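Local structure of coenzyme F420-dependent N(5),N(10)-methenyltetrahydromethanopterin reductase-related protein (Desulfurobacterium thermolithotrophum DSM 11699, 6HUZ) at residues Ile239-Ser242 with Leu243-Ser247. The protein binds the iron-guanylylpyridinol cofactor and, as a bacterial [Fe]-hydrogenase paralog, uses tetrahydrofolate derivatives as substrates. Numbering follows the deposited sequence.
Sequences IAQS and LQVIS. With NA (sodium ion), chain H.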
loop_
_atom_site.group_PDB
_atom_site.type_symbol
_atom_site.label_atom_id
_atom_site.label_comp_id
_atom_site.label_asym_id
_atom_site.label_seq_id
_atom_site.Cartn_x
_atom_site.Cartn_y
_atom_site.Cartn_z
ATOM N N ILE A 239 -4.403 6.625 4.870
ATOM C CA ILE A 239 -3.647 5.337 4.823
ATOM C C ILE A 239 -4.059 4.559 3.563
ATOM O O ILE A 239 -3.205 4.155 2.798
ATOM C CB ILE A 239 -3.941 4.473 6.082
ATOM C CG1 ILE A 239 -3.363 5.161 7.337
ATOM C CG2 ILE A 239 -3.366 3.010 5.935
ATOM C CD1 ILE A 239 -3.975 4.690 8.584
ATOM N N ALA A 240 -5.364 4.359 3.364
ATOM C CA ALA A 240 -5.861 3.614 2.209
ATOM C C ALA A 240 -5.385 4.207 0.910
ATOM O O ALA A 240 -4.917 3.481 0.043
ATOM C CB ALA A 240 -7.393 3.556 2.231
ATOM N N GLN A 241 -5.500 5.533 0.762
ATOM C CA GLN A 241 -5.102 6.184 -0.457
ATOM C C GLN A 241 -3.636 6.041 -0.720
ATOM O O GLN A 241 -3.299 5.791 -1.854
ATOM C CB GLN A 241 -5.437 7.699 -0.435
ATOM C CG GLN A 241 -5.141 8.371 -1.785
ATOM C CD GLN A 241 -5.386 9.873 -1.812
ATOM O OE1 GLN A 241 -6.118 10.390 -2.648
ATOM N NE2 GLN A 241 -4.762 10.623 -0.929
ATOM N N SER A 242 -2.766 6.318 0.273
ATOM C CA SER A 242 -1.329 6.261 0.059
ATOM C C SER A 242 -0.935 4.906 -0.476
ATOM O O SER A 242 -0.224 4.818 -1.477
ATOM C CB SER A 242 -0.551 6.502 1.373
ATOM O OG SER A 242 -0.633 7.841 1.844
ATOM N N LEU A 243 -1.380 3.846 0.209
ATOM C CA LEU A 243 -0.997 2.492 -0.167
ATOM C C LEU A 243 -1.598 2.032 -1.485
ATOM O O LEU A 243 -0.889 1.369 -2.241
ATOM C CB LEU A 243 -1.280 1.519 0.980
ATOM C CG LEU A 243 -0.637 1.936 2.322
ATOM C CD1 LEU A 243 -0.943 0.930 3.405
ATOM C CD2 LEU A 243 0.883 2.228 2.183
ATOM N N GLN A 244 -2.856 2.399 -1.786
ATOM C CA GLN A 244 -3.483 2.038 -3.069
ATOM C C GLN A 244 -2.668 2.707 -4.184
ATOM O O GLN A 244 -2.381 2.087 -5.189
ATOM C CB GLN A 244 -4.918 2.579 -3.133
ATOM C CG GLN A 244 -5.723 2.204 -4.372
ATOM C CD GLN A 244 -5.819 0.715 -4.597
ATOM O OE1 GLN A 244 -6.676 0.020 -4.033
ATOM N NE2 GLN A 244 -4.941 0.191 -5.425
ATOM N N VAL A 245 -2.318 3.997 -4.011
ATOM C CA VAL A 245 -1.554 4.713 -5.032
ATOM C C VAL A 245 -0.202 4.051 -5.318
ATOM O O VAL A 245 0.141 3.842 -6.487
ATOM C CB VAL A 245 -1.406 6.207 -4.670
ATOM C CG1 VAL A 245 -0.317 6.882 -5.496
ATOM C CG2 VAL A 245 -2.737 6.922 -4.852
ATOM N N ILE A 246 0.573 3.746 -4.275
ATOM C CA ILE A 246 1.877 3.115 -4.484
ATOM C C ILE A 246 1.671 1.782 -5.170
ATOM O O ILE A 246 2.342 1.515 -6.140
ATOM C CB ILE A 246 2.686 2.922 -3.168
ATOM C CG1 ILE A 246 3.075 4.326 -2.584
ATOM C CG2 ILE A 246 3.954 2.061 -3.438
ATOM C CD1 ILE A 246 3.552 4.233 -1.146
ATOM N N SER A 247 0.756 0.951 -4.673
ATOM C CA SER A 247 0.490 -0.378 -5.275
ATOM C C SER A 247 0.115 -0.238 -6.781
ATOM O O SER A 247 0.646 -0.970 -7.616
ATOM C CB SER A 247 -0.677 -1.059 -4.544
ATOM O OG SER A 247 -0.788 -2.387 -5.032
HETATM NA NA NA H . -2.759 9.656 1.329
#
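The branched ends of Ile239 and Leu243 lie abreast, one helical turn apart, with Ile239 CG2 4.1 Å from Leu243 CD1. Leu243 CG turns back beside its own backbone N (chi1 -54°), which sets it close over Ile239 O, 3.4 Å from CG. That carbonyl also accepts an almost straight bond (175°) from Leu243 N. On another side of the turn, the extended chain of Gln241 runs alongside Val245; Val245 CG2 lies 4.2 Å from Gln241 CG and 3.3 Å from Gln241 O. Four successive backbone bonds, from Leu243 N to Ile239 O through Ile246 N to Ser242 O (3.1 Å), follow the i+4 to i pattern of an alpha-helix, here part of the long helix 232-262 in the helical C-terminal part characteristic of the Hmd family. This helix meets the second subunit: Gln241 NE2 bonds to Ser200 OG of that chain, and Gln244 NE2 to its Gln244 OE1. Ser242 OG, beside the backbone N at chi1 -70°, binds a sodium ion at 2.8 Å, a site shared with Gln238 O. The same hydroxyl hydrogen-bonds with Thr210 OG1 of the second subunit. One turn along the helix from Ser242, Ile246 CG1 rests 3.5 Å from Ser242 O, putting hydrocarbon against a carbonyl already engaged by Ile246 N.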